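Boca/mesd chaperone for ywtd beta-propeller-egf protein 1 (Caenorhabditis elegans, PDB 3OFG) probably acts in the endoplasmic reticulum as a chaperone that helps YWTD beta-propeller domains of LDL-receptor-type proteins to mature, this chain being its structured domain. Local coordinates at residues A[38-43]-A[48-53]; A[72-77]-A[84-89]; A[29-34]-A[80-85]. One frame throughout, in Å; residues are numbered along the deposited sequence.

Interaction 1: residues A[38-43]-A[48-53]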
ATOM      1  N   ILE A  38     -11.840   0.661  13.489  1.00  5.96           N
ATOM      2  CA  ILE A  38     -12.612   1.685  14.188  1.00  5.66           C
ATOM      3  C   ILE A  38     -12.399   3.048  13.539  1.00  6.28           C
ATOM      4  O   ILE A  38     -13.368   3.792  13.272  1.00  6.40           O
ATOM      5  CB  ILE A  38     -12.302   1.712  15.703  1.00  6.37           C
ATOM      6  CG1 ILE A  38     -12.854   0.449  16.361  1.00  6.91           C
ATOM      7  CG2 ILE A  38     -12.867   2.958  16.370  1.00  8.12           C
ATOM      8  CD1 ILE A  38     -12.274   0.189  17.743  1.00 10.09           C
ATOM      9  N   TRP A  39     -11.150   3.417  13.286  1.00  6.34           N
ATOM     10  CA  TRP A  39     -10.883   4.698  12.617  1.00  6.78           C
ATOM     11  C   TRP A  39     -11.535   4.730  11.245  1.00  7.03           C
ATOM     12  O   TRP A  39     -12.077   5.764  10.846  1.00  7.05           O
ATOM     13  CB  TRP A  39      -9.394   5.003  12.539  1.00  6.47           C
ATOM     14  CG  TRP A  39      -8.753   5.060  13.881  1.00  5.63           C
ATOM     15  CD1 TRP A  39      -9.312   5.516  15.038  1.00  7.22           C
ATOM     16  CD2 TRP A  39      -7.430   4.620  14.216  1.00  5.93           C
ATOM     17  NE1 TRP A  39      -8.409   5.388  16.076  1.00  7.28           N
ATOM     18  CE2 TRP A  39      -7.263   4.834  15.588  1.00  7.09           C
ATOM     19  CE3 TRP A  39      -6.383   4.061  13.480  1.00  6.72           C
ATOM     20  CZ2 TRP A  39      -6.072   4.507  16.242  1.00  7.36           C
ATOM     21  CZ3 TRP A  39      -5.213   3.723  14.139  1.00  7.03           C
ATOM     22  CH2 TRP A  39      -5.083   3.936  15.505  1.00  6.57           C
ATOM     23  N   GLN A  40     -11.494   3.626  10.514  1.00  5.78           N
ATOM     24  CA  GLN A  40     -12.159   3.558   9.219  1.00  6.51           C
ATOM     25  C   GLN A  40     -13.648   3.842   9.388  1.00  7.05           C
ATOM     26  O   GLN A  40     -14.252   4.581   8.583  1.00  6.37           O
ATOM     27  CB  GLN A  40     -11.942   2.189   8.590  1.00  6.65           C
ATOM     28  CG  GLN A  40     -12.699   1.979   7.285  1.00  7.32           C
ATOM     29  CD  GLN A  40     -12.607   0.556   6.810  1.00  8.28           C
ATOM     30  OE1 GLN A  40     -12.659  -0.384   7.614  1.00 10.60           O
ATOM     31  NE2 GLN A  40     -12.500   0.378   5.503  1.00 10.17           N
ATOM     32  N   SER A  41     -14.267   3.267  10.406  1.00  5.85           N
ATOM     33  CA  SER A  41     -15.698   3.520  10.645  1.00  6.61           C
ATOM     34  C   SER A  41     -15.973   4.979  10.979  1.00  5.82           C
ATOM     35  O   SER A  41     -16.911   5.599  10.436  1.00  6.56           O
ATOM     36  CB  SER A  41     -16.215   2.655  11.790  1.00  6.94           C
ATOM     37  OG  SER A  41     -16.219   1.281  11.426  1.00  8.15           O
ATOM     38  N   GLN A  42     -15.168   5.570  11.848  1.00  6.05           N
ATOM     39  CA  GLN A  42     -15.324   6.961  12.209  1.00  6.39           C
ATOM     40  C   GLN A  42     -15.135   7.872  10.995  1.00  6.70           C
ATOM     41  O   GLN A  42     -15.920   8.823  10.779  1.00  7.69           O
ATOM     42  CB  GLN A  42     -14.355   7.341  13.325  1.00  6.89           C
ATOM     43  CG  GLN A  42     -14.648   6.650  14.627  1.00  7.98           C
ATOM     44  CD  GLN A  42     -13.632   7.053  15.663  1.00 12.04           C
ATOM     45  OE1 GLN A  42     -12.532   6.527  15.698  1.00 11.79           O
ATOM     46  NE2 GLN A  42     -13.945   8.094  16.422  1.00 16.40           N
ATOM     47  N   LEU A  43     -14.165   7.576  10.145  1.00  6.85           N
ATOM     48  CA  LEU A  43     -13.944   8.345   8.934  1.00  6.08           C
ATOM     49  C   LEU A  43     -15.102   8.162   7.961  1.00  6.32           C
ATOM     50  O   LEU A  43     -15.516   9.133   7.322  1.00  6.87           O
ATOM     51  CB  LEU A  43     -12.589   7.997   8.310  1.00  7.35           C
ATOM     52  CG  LEU A  43     -11.442   8.701   9.046  1.00  6.50           C
ATOM     53  CD1 LEU A  43     -10.127   8.011   8.760  1.00 10.03           C
ATOM     54  CD2 LEU A  43     -11.343  10.160   8.651  1.00 10.08           C
ATOM     55  N   VAL A  48     -15.671  10.086   4.594  1.00  8.01           N
ATOM     56  CA  VAL A  48     -14.417   9.738   3.951  1.00  9.71           C
ATOM     57  C   VAL A  48     -14.369   8.231   3.763  1.00  9.41           C
ATOM     58  O   VAL A  48     -14.190   7.498   4.734  1.00 11.34           O
ATOM     59  CB  VAL A  48     -13.233  10.184   4.800  1.00 10.20           C
ATOM     60  CG1 VAL A  48     -11.926   9.824   4.104  1.00 10.22           C
ATOM     61  CG2 VAL A  48     -13.282  11.690   5.018  1.00 10.43           C
ATOM     62  N   ASP A  49     -14.550   7.765   2.530  1.00  9.35           N
ATOM     63  CA  ASP A  49     -14.478   6.354   2.194  1.00 10.36           C
ATOM     64  C   ASP A  49     -13.037   5.931   1.928  1.00  8.92           C
ATOM     65  O   ASP A  49     -12.322   6.574   1.181  1.00 10.17           O
ATOM     66  CB  ASP A  49     -15.310   6.083   0.932  1.00 13.21           C
ATOM     67  CG  ASP A  49     -16.791   6.260   1.148  1.00 19.68           C
ATOM     68  OD1 ASP A  49     -17.301   5.778   2.178  1.00 20.84           O
ATOM     69  OD2 ASP A  49     -17.449   6.863   0.258  1.00 25.07           O
ATOM     70  N   LEU A  50     -12.632   4.817   2.517  1.00  9.65           N
ATOM     71  CA  LEU A  50     -11.281   4.322   2.330  1.00  9.04           C
ATOM     72  C   LEU A  50     -11.276   2.814   2.500  1.00  8.52           C
ATOM     73  O   LEU A  50     -12.172   2.247   3.109  1.00  9.61           O
ATOM     74  CB  LEU A  50     -10.297   4.995   3.295  1.00 10.59           C
ATOM     75  CG  LEU A  50     -10.610   4.725   4.749  1.00  8.99           C
ATOM     76  CD1 LEU A  50      -9.847   3.497   5.249  1.00 12.07           C
ATOM     77  CD2 LEU A  50     -10.302   5.915   5.654  1.00 10.33           C
ATOM     78  N   GLN A  51     -10.237   2.186   1.966  1.00  7.71           N
ATOM     79  CA  GLN A  51      -9.978   0.754   2.098  1.00  7.61           C
ATOM     80  C   GLN A  51      -8.726   0.580   2.954  1.00  8.67           C
ATOM     81  O   GLN A  51      -7.742   1.302   2.755  1.00  8.29           O
ATOM     82  CB  GLN A  51      -9.786   0.139   0.699  1.00 11.26           C
ATOM     83  CG  GLN A  51      -9.550  -1.359   0.689  1.00 13.27           C
ATOM     84  CD  GLN A  51      -9.606  -1.949  -0.711  1.00 12.21           C
ATOM     85  OE1 GLN A  51      -9.587  -1.234  -1.688  1.00 14.09           O
ATOM     86  NE2 GLN A  51      -9.679  -3.261  -0.789  1.00 14.25           N
ATOM     87  N   VAL A  52      -8.739  -0.352   3.891  1.00  7.61           N
ATOM     88  CA  VAL A  52      -7.612  -0.594   4.780  1.00  7.35           C
ATOM     89  C   VAL A  52      -6.868  -1.867   4.424  1.00  8.65           C
ATOM     90  O   VAL A  52      -7.475  -2.910   4.190  1.00 10.32           O
ATOM     91  CB  VAL A  52      -8.096  -0.778   6.231  1.00  9.63           C
ATOM     92  CG1 VAL A  52      -6.934  -1.006   7.182  1.00 12.55           C
ATOM     93  CG2 VAL A  52      -8.907   0.429   6.686  1.00 12.54           C
ATOM     94  N   PHE A  53      -5.547  -1.780   4.406  1.00  7.17           N
ATOM     95  CA  PHE A  53      -4.680  -2.939   4.276  1.00  7.29           C
ATOM     96  C   PHE A  53      -3.698  -2.896   5.441  1.00  7.27           C
ATOM     97  O   PHE A  53      -2.903  -1.979   5.526  1.00  8.68           O
ATOM     98  CB  PHE A  53      -3.909  -2.931   2.941  1.00  9.34           C
ATOM     99  CG  PHE A  53      -4.788  -2.873   1.721  1.00 13.19           C
ATOM    100  CD1 PHE A  53      -5.229  -4.030   1.118  1.00 21.36           C
ATOM    101  CD2 PHE A  53      -5.165  -1.667   1.198  1.00 18.23           C
ATOM    102  CE1 PHE A  53      -6.056  -3.963  -0.014  1.00 17.21           C
ATOM    103  CE2 PHE A  53      -5.975  -1.605   0.081  1.00 20.77           C
ATOM    104  CZ  PHE A  53      -6.402  -2.752  -0.515  1.00 16.79           C
TER
HETATM  105  O   HOH W   1     -13.870   4.970   5.801  1.00  9.55           O
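The helix-to-strand return of a split beta-alpha-beta crossover brings Gln-40 and Leu-43 of helix 29-45 against Val-48, Leu-50 and Val-52. The backbone holds the turn: Val-48 N donates to Leu-43 O at 2.9 Å, while a water gives its hydrogens to Gln-40 O and Val-48 O and so bridges two acceptors. With CG anti to the backbone N (chi1 175°) and the chain extended beyond it, Gln-40 NE2 comes to 3.1 Å from Leu-50 O; the N-H...O angle is 158°, close to straight, with the oxygen in the plane of the amide. A long amide suits this partly exposed site because its carbon stem can pack as well: Gln-40 CG lies 3.8 Å from Leu-50 CD1, and a Val-52 methyl lies against the amide group, CG2 3.7 Å from Gln-40 CD. In the ferredoxin-like fold of this domain the helix runs antiparallel to outer strand 50-56, packed on one face of the sheet. Deeper in, Leu-43 CD1 meets Leu-50 CD2 at 3.8 Å, the two leucines crossing almost at right angles. Outward from the strand, Gln-51 bonds to backbone atoms of Gly-90 and Ser-92 of the second subunit.

Interaction 2: residues A[72-77]-A[84-89]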
ATOM      1  N   GLU A  72      -7.879  15.600   5.368  1.00 13.33           N
ATOM      2  CA  GLU A  72      -8.900  15.480   6.406  1.00 12.53           C
ATOM      3  C   GLU A  72      -8.639  14.208   7.205  1.00 11.85           C
ATOM      4  O   GLU A  72      -8.736  14.206   8.432  1.00 11.49           O
ATOM      5  CB  GLU A  72     -10.294  15.426   5.756  1.00 17.68           C
ATOM      6  CG  GLU A  72     -11.448  15.189   6.724  0.44 13.28           C
ATOM      7  CD  GLU A  72     -12.812  15.105   6.032  0.51 14.42           C
ATOM      8  OE1 GLU A  72     -12.893  15.293   4.794  0.49 15.57           O
ATOM      9  OE2 GLU A  72     -13.809  14.831   6.737  0.53 19.53           O
ATOM     10  N   ALA A  73      -8.299  13.124   6.525  1.00 10.99           N
ATOM     11  CA  ALA A  73      -8.067  11.858   7.218  1.00  9.88           C
ATOM     12  C   ALA A  73      -6.815  11.909   8.065  1.00  9.66           C
ATOM     13  O   ALA A  73      -6.823  11.416   9.178  1.00  9.44           O
ATOM     14  CB  ALA A  73      -7.994  10.696   6.241  1.00 10.43           C
ATOM     15  N   LYS A  74      -5.736  12.512   7.552  1.00  9.23           N
ATOM     16  CA  LYS A  74      -4.514  12.627   8.340  1.00 10.54           C
ATOM     17  C   LYS A  74      -4.765  13.457   9.596  1.00  9.32           C
ATOM     18  O   LYS A  74      -4.316  13.112  10.668  1.00 11.18           O
ATOM     19  CB  LYS A  74      -3.382  13.222   7.482  1.00 12.38           C
ATOM     20  CG  LYS A  74      -2.126  13.518   8.255  1.00 12.12           C
ATOM     21  CD  LYS A  74      -0.960  13.883   7.339  1.00 13.12           C
ATOM     22  CE  LYS A  74       0.249  14.240   8.167  1.00 17.86           C
ATOM     23  NZ  LYS A  74       1.402  14.643   7.317  1.00 19.89           N
ATOM     24  N   LYS A  75      -5.480  14.568   9.448  1.00 10.71           N
ATOM     25  CA  LYS A  75      -5.788  15.434  10.577  1.00 11.62           C
ATOM     26  C   LYS A  75      -6.561  14.667  11.642  1.00 10.87           C
ATOM     27  O   LYS A  75      -6.241  14.734  12.825  1.00 12.17           O
ATOM     28  CB  LYS A  75      -6.578  16.661  10.093  1.00 17.40           C
ATOM     29  CG  LYS A  75      -7.153  17.522  11.194  1.00 21.87           C
ATOM     30  CD  LYS A  75      -7.910  18.709  10.596  1.00 28.18           C
ATOM     31  N   PHE A  76      -7.582  13.921  11.229  1.00  9.88           N
ATOM     32  CA  PHE A  76      -8.362  13.109  12.162  1.00  9.25           C
ATOM     33  C   PHE A  76      -7.469  12.081  12.881  1.00  9.79           C
ATOM     34  O   PHE A  76      -7.519  11.911  14.097  1.00 10.04           O
ATOM     35  CB  PHE A  76      -9.476  12.369  11.418  1.00 10.45           C
ATOM     36  CG  PHE A  76     -10.166  11.326  12.256  1.00 11.22           C
ATOM     37  CD1 PHE A  76     -11.215  11.684  13.084  1.00 13.10           C
ATOM     38  CD2 PHE A  76      -9.751   9.995  12.248  1.00 11.02           C
ATOM     39  CE1 PHE A  76     -11.862  10.728  13.871  1.00 14.58           C
ATOM     40  CE2 PHE A  76     -10.383   9.036  13.053  1.00 12.41           C
ATOM     41  CZ  PHE A  76     -11.429   9.415  13.866  1.00 11.32           C
ATOM     42  N   LEU A  77      -6.663  11.356  12.103  1.00  9.07           N
ATOM     43  CA  LEU A  77      -5.851  10.283  12.683  1.00  8.41           C
ATOM     44  C   LEU A  77      -4.853  10.805  13.697  1.00  9.85           C
ATOM     45  O   LEU A  77      -4.610  10.186  14.728  1.00 10.60           O
ATOM     46  CB  LEU A  77      -5.142   9.503  11.588  1.00  9.56           C
ATOM     47  CG  LEU A  77      -6.065   8.600  10.784  1.00  9.19           C
ATOM     48  CD1 LEU A  77      -5.330   8.103   9.548  1.00 10.88           C
ATOM     49  CD2 LEU A  77      -6.554   7.421  11.615  1.00 10.32           C
ATOM     50  N   SER A  84       0.715   6.652  15.855  0.50  9.03           N
ATOM     51  CA  SER A  84       2.074   7.082  16.128  0.50 11.02           C
ATOM     52  C   SER A  84       2.581   8.030  15.054  0.50  8.84           C
ATOM     53  O   SER A  84       3.331   8.967  15.323  0.50 12.10           O
ATOM     54  CB  SER A  84       2.967   5.864  16.229  0.50 10.31           C
ATOM     55  OG  SER A  84       2.938   5.110  15.024  0.50 10.61           O
ATOM     56  N   GLU A  85       2.128   7.809  13.829  0.50  8.42           N
ATOM     57  CA  GLU A  85       2.570   8.613  12.724  0.50 10.13           C
ATOM     58  C   GLU A  85       1.634   8.425  11.551  0.50  8.45           C
ATOM     59  O   GLU A  85       0.894   7.457  11.455  0.50  6.81           O
ATOM     60  CB  GLU A  85       3.996   8.218  12.326  0.50 13.55           C
ATOM     61  N   VAL A  86       1.706   9.350  10.623  1.00  9.17           N
ATOM     62  CA  VAL A  86       0.858   9.298   9.449  1.00  7.21           C
ATOM     63  C   VAL A  86       1.577  10.014   8.347  1.00 10.39           C
ATOM     64  O   VAL A  86       1.988  11.176   8.511  1.00 11.46           O
ATOM     65  CB  VAL A  86      -0.490  10.007   9.630  1.00 10.26           C
ATOM     66  CG1 VAL A  86      -1.309   9.941   8.344  1.00 11.33           C
ATOM     67  CG2 VAL A  86      -1.286   9.407  10.774  1.00 13.91           C
ATOM     68  N   THR A  87       1.740   9.357   7.214  1.00  7.33           N
ATOM     69  CA  THR A  87       2.322  10.011   6.040  1.00  6.85           C
ATOM     70  C   THR A  87       1.403   9.825   4.854  1.00  8.01           C
ATOM     71  O   THR A  87       0.653   8.825   4.781  1.00  9.60           O
ATOM     72  CB  THR A  87       3.701   9.449   5.719  1.00  9.63           C
ATOM     73  OG1 THR A  87       3.596   8.056   5.434  1.00 12.02           O
ATOM     74  CG2 THR A  87       4.651   9.646   6.892  1.00 13.72           C
ATOM     75  N   ILE A  88       1.441  10.736   3.897  1.00  8.50           N
ATOM     76  CA  ILE A  88       0.598  10.671   2.714  1.00  8.74           C
ATOM     77  C   ILE A  88       1.526  10.482   1.548  1.00 10.24           C
ATOM     78  O   ILE A  88       2.548  11.175   1.444  1.00 10.26           O
ATOM     79  CB  ILE A  88      -0.188  11.947   2.524  1.00 10.10           C
ATOM     80  CG1 ILE A  88      -1.166  12.155   3.677  1.00 13.27           C
ATOM     81  CG2 ILE A  88      -0.988  11.890   1.249  1.00 11.67           C
ATOM     82  CD1 ILE A  88      -1.764  13.556   3.725  1.00 16.12           C
ATOM     83  N   GLU A  89       1.211   9.526   0.682  1.00 11.22           N
ATOM     84  CA  GLU A  89       2.005   9.306  -0.519  1.00 14.57           C
ATOM     85  C   GLU A  89       1.145   9.132  -1.751  1.00 10.19           C
ATOM     86  O   GLU A  89       0.066   8.559  -1.701  1.00 11.55           O
ATOM     87  CB  GLU A  89       2.942   8.089  -0.373  1.00 25.62           C
ATOM     88  CG  GLU A  89       4.159   8.310   0.546  1.00 26.80           C
TER
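Lys-74 lays its aliphatic stem over Val-86 and Ile-88. All four of its torsions are close to 180°, beginning with CG anti to the backbone N (chi1 174°), and this straight chain carries its methylenes across the strand, past its outer edge. Lys-74 CG touches Val-86 CG1 at 3.7 Å, the two side chains lying alongside and pointing opposite ways; one carbon further, Lys-74 CD meets Ile-88 CD1, again at 3.7 Å. Lys-74 CE then passes 3.5 Å from Val-86 O, and the ammonium group stays close to that carbonyl without making a hydrogen bond to it. A lysine suits such a partly exposed edge, since its methylenes can cover apolar branches while its charge is carried outward. The helix runs antiparallel to the strand, their axes at 175° and 8.9 Å apart at closest approach: this is the last helix-to-strand return of the ferredoxin-like fold, in which helix 70-78 lies on the same side of the sheet as helix 29-45. One turn after Lys-74, Leu-77 adds a buried contact, its CB 3.9 Å from Val-86 CG2, so the two methyls of the beta-branched valine serve different helix residues. Leu-77 also packs on Leu-13 and Val-15 of the neighbouring strand 12-17, while Ile-88 reaches Ala-70 and Phe-71 at the beginning of the helix.

Interaction 3: residues A[29-34]-A[80-85]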
ATOM      1  N   ARG A  29      -0.457  -6.814  16.173  1.00  7.28           N
ATOM      2  CA  ARG A  29      -1.416  -6.921  15.075  1.00  8.07           C
ATOM      3  C   ARG A  29      -2.877  -6.911  15.512  1.00  7.22           C
ATOM      4  O   ARG A  29      -3.696  -6.265  14.853  1.00  7.37           O
ATOM      5  CB  ARG A  29      -1.142  -8.138  14.182  1.00  9.43           C
ATOM      6  CG  ARG A  29      -1.934  -8.045  12.871  1.00 10.75           C
ATOM      7  CD  ARG A  29      -1.511  -9.104  11.873  1.00 14.87           C
ATOM      8  NE  ARG A  29      -0.291  -8.729  11.179  1.00 19.47           N
ATOM      9  CZ  ARG A  29      -0.237  -8.248   9.940  1.00 25.07           C
ATOM     10  NH1 ARG A  29      -1.341  -8.069   9.228  1.00 32.69           N
ATOM     11  NH2 ARG A  29       0.941  -7.949   9.413  1.00 27.18           N
ATOM     12  N   PRO A  30      -3.261  -7.632  16.569  1.00  8.30           N
ATOM     13  CA  PRO A  30      -4.691  -7.571  16.937  1.00  8.28           C
ATOM     14  C   PRO A  30      -5.155  -6.133  17.245  1.00  6.89           C
ATOM     15  O   PRO A  30      -6.251  -5.721  16.910  1.00  8.65           O
ATOM     16  CB  PRO A  30      -4.791  -8.442  18.203  1.00 11.41           C
ATOM     17  CG  PRO A  30      -3.550  -9.298  18.193  1.00 12.57           C
ATOM     18  CD  PRO A  30      -2.486  -8.574  17.398  1.00  9.16           C
ATOM     19  N   PHE A  31      -4.295  -5.376  17.893  1.00  7.67           N
ATOM     20  CA  PHE A  31      -4.582  -4.002  18.304  1.00  6.16           C
ATOM     21  C   PHE A  31      -4.631  -3.105  17.064  1.00  5.62           C
ATOM     22  O   PHE A  31      -5.556  -2.292  16.901  1.00  5.91           O
ATOM     23  CB  PHE A  31      -3.483  -3.598  19.280  1.00  8.22           C
ATOM     24  CG  PHE A  31      -3.678  -2.282  19.961  1.00  6.86           C
ATOM     25  CD1 PHE A  31      -4.432  -2.192  21.120  1.00  8.10           C
ATOM     26  CD2 PHE A  31      -3.022  -1.157  19.525  1.00  9.08           C
ATOM     27  CE1 PHE A  31      -4.569  -0.974  21.784  1.00 10.26           C
ATOM     28  CE2 PHE A  31      -3.163   0.058  20.195  1.00 11.41           C
ATOM     29  CZ  PHE A  31      -3.913   0.126  21.325  1.00 10.90           C
ATOM     30  N   THR A  32      -3.701  -3.279  16.147  1.00  6.03           N
ATOM     31  CA  THR A  32      -3.724  -2.520  14.891  1.00  5.70           C
ATOM     32  C   THR A  32      -4.956  -2.839  14.077  1.00  6.11           C
ATOM     33  O   THR A  32      -5.607  -1.940  13.565  1.00  6.49           O
ATOM     34  CB  THR A  32      -2.480  -2.865  14.102  1.00  6.36           C
ATOM     35  OG1 THR A  32      -1.359  -2.468  14.904  1.00  7.26           O
ATOM     36  CG2 THR A  32      -2.421  -2.155  12.748  1.00  8.86           C
ATOM     37  N   GLU A  33      -5.335  -4.110  14.017  1.00  6.46           N
ATOM     38  CA  GLU A  33      -6.516  -4.494  13.255  1.00  6.97           C
ATOM     39  C   GLU A  33      -7.765  -3.922  13.912  1.00  6.88           C
ATOM     40  O   GLU A  33      -8.649  -3.399  13.197  1.00  9.15           O
ATOM     41  CB  GLU A  33      -6.602  -6.011  13.094  1.00  9.49           C
ATOM     42  CG  GLU A  33      -5.498  -6.549  12.176  1.00 12.64           C
ATOM     43  CD  GLU A  33      -5.599  -8.007  11.791  0.64 28.14           C
ATOM     44  OE1 GLU A  33      -6.586  -8.661  12.159  0.62 38.67           O
ATOM     45  OE2 GLU A  33      -4.678  -8.480  11.085  0.69 34.19           O
ATOM     46  N   LYS A  34      -7.855  -3.948  15.230  1.00  7.56           N
ATOM     47  CA  LYS A  34      -9.004  -3.406  15.923  1.00  6.99           C
ATOM     48  C   LYS A  34      -9.141  -1.927  15.631  1.00  7.30           C
ATOM     49  O   LYS A  34     -10.206  -1.425  15.229  1.00  6.64           O
ATOM     50  CB  LYS A  34      -8.874  -3.613  17.429  1.00  8.65           C
ATOM     51  CG  LYS A  34      -9.933  -2.894  18.238  1.00  8.89           C
ATOM     52  CD  LYS A  34      -9.816  -3.158  19.730  1.00 11.33           C
ATOM     53  CE  LYS A  34     -10.734  -2.265  20.529  1.00 13.69           C
ATOM     54  NZ  LYS A  34     -10.646  -2.586  21.987  1.00 21.73           N
ATOM     55  N   GLN A  80      -5.848  10.881  17.305  1.00 10.16           N
ATOM     56  CA  GLN A  80      -6.181   9.635  17.978  1.00  9.32           C
ATOM     57  C   GLN A  80      -5.022   9.115  18.820  1.00 10.21           C
ATOM     58  O   GLN A  80      -3.862   9.183  18.421  1.00 11.74           O
ATOM     59  CB  GLN A  80      -6.606   8.572  16.941  1.00  9.83           C
ATOM     60  CG  GLN A  80      -7.691   9.020  15.958  1.00 10.81           C
ATOM     61  CD  GLN A  80      -8.867   9.674  16.634  1.00 11.31           C
ATOM     62  OE1 GLN A  80      -9.453   9.111  17.563  1.00 13.16           O
ATOM     63  NE2 GLN A  80      -9.217  10.854  16.185  1.00 11.60           N
ATOM     64  N   GLU A  81      -5.365   8.592  19.993  1.00  9.56           N
ATOM     65  CA  GLU A  81      -4.360   8.188  20.962  1.00 10.21           C
ATOM     66  C   GLU A  81      -3.353   7.161  20.446  1.00 11.03           C
ATOM     67  O   GLU A  81      -2.174   7.194  20.808  1.00 11.96           O
ATOM     68  CB  GLU A  81      -5.031   7.661  22.217  1.00 12.66           C
ATOM     69  CG  GLU A  81      -4.052   7.380  23.332  1.00 15.19           C
ATOM     70  CD  GLU A  81      -4.679   6.642  24.506  1.00 17.98           C
ATOM     71  OE1 GLU A  81      -5.921   6.631  24.646  1.00 21.99           O
ATOM     72  OE2 GLU A  81      -3.909   6.064  25.284  1.00 17.48           O
ATOM     73  N   PHE A  82      -3.817   6.214  19.644  1.00  8.81           N
ATOM     74  CA  PHE A  82      -2.991   5.065  19.268  1.00  7.70           C
ATOM     75  C   PHE A  82      -2.273   5.221  17.933  1.00  7.46           C
ATOM     76  O   PHE A  82      -1.628   4.279  17.453  1.00  8.88           O
ATOM     77  CB  PHE A  82      -3.847   3.803  19.273  1.00  8.34           C
ATOM     78  CG  PHE A  82      -4.518   3.537  20.594  1.00  8.70           C
ATOM     79  CD1 PHE A  82      -3.884   3.847  21.780  1.00  8.13           C
ATOM     80  CD2 PHE A  82      -5.787   2.978  20.648  1.00 11.51           C
ATOM     81  CE1 PHE A  82      -4.483   3.612  22.994  1.00 10.87           C
ATOM     82  CE2 PHE A  82      -6.395   2.753  21.871  1.00 12.76           C
ATOM     83  CZ  PHE A  82      -5.733   3.066  23.032  1.00 11.72           C
ATOM     84  N   VAL A  83      -2.360   6.400  17.333  1.00  7.75           N
ATOM     85  CA  VAL A  83      -1.681   6.704  16.072  1.00  7.65           C
ATOM     86  C   VAL A  83      -0.328   7.287  16.369  1.00 10.12           C
ATOM     87  O   VAL A  83      -0.210   8.273  17.090  1.00 12.53           O
ATOM     88  CB  VAL A  83      -2.522   7.689  15.230  1.00  8.53           C
ATOM     89  CG1 VAL A  83      -1.705   8.255  14.082  1.00  9.55           C
ATOM     90  CG2 VAL A  83      -3.769   6.991  14.690  1.00  9.85           C
ATOM     91  N   SER A  84       0.715   6.652  15.855  0.50  9.03           N
ATOM     92  CA  SER A  84       2.074   7.082  16.128  0.50 11.02           C
ATOM     93  C   SER A  84       2.581   8.030  15.054  0.50  8.84           C
ATOM     94  O   SER A  84       3.331   8.967  15.323  0.50 12.10           O
ATOM     95  CB  SER A  84       2.967   5.864  16.229  0.50 10.31           C
ATOM     96  OG  SER A  84       2.938   5.110  15.024  0.50 10.61           O
ATOM     97  N   GLU A  85       2.128   7.809  13.829  0.50  8.42           N
ATOM     98  CA  GLU A  85       2.570   8.613  12.724  0.50 10.13           C
ATOM     99  C   GLU A  85       1.634   8.425  11.551  0.50  8.45           C
ATOM    100  O   GLU A  85       0.894   7.457  11.455  0.50  6.81           O
ATOM    101  CB  GLU A  85       3.996   8.218  12.326  0.50 13.55           C
TER
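The turn that brings Phe-82 against Phe-31 starts at Gln-80, whose side-chain amide donates to Phe-76 O of the preceding helix. Glu-81 follows at the first corner of a type I beta turn, closed by a weak bond from Val-83 N to Gln-80 O at 3.3 Å. Phe-82 takes the second corner. Its CG stands anti to the carbonyl carbon (chi1 -57°), and one ring face is offered to the first helix of the ferredoxin-like fold. Phe-31 reaches it from the first turn of that helix: its CZ sits 3.4 Å above the plane of the Phe-82 ring, over the centre, and 3.5 Å from Phe-82 CD2. The pair is edge-to-face, Phe-31 supplying the edge, with centroids 4.7 Å apart and planes inclined at 57°. Trp-35 meets both rings. A leucine in place of Phe-82 would probably leave the edge of Phe-31 without the flat pi face it rests on, that ring then held by its other neighbours. Val-83 starts the strand, packing on Trp-39, and Ser-84 and Glu-85 bond through their backbones to Gly-16. With no hydrogen bond or charge pair between the segments, the contact rests on dispersion and on the attraction of the CZ-H of Phe-31 for a pi face.

How the interactions relate
After strand 12-17 comes helix 29-45. Interaction 3 opens at the start of this helix and closes only at residues 80-85, enclosing 45 residues. Nested within that loop, interaction 1 makes a short closure between the end of the same helix and strand 50-56. The chain then passes through strand 59-64 to helix 70-78, where interaction 2 opens, in series with interaction 1; it ends on strand 83-89, which interaction 3 also reaches. Interactions 1 and 2 thus fasten each helix to an outermost strand, and interaction 3 ties the first helix to the approach to the last strand. Trp-39, in interaction 1, touches Leu-77 of interaction 2 and the turn of interaction 3, so the three abut.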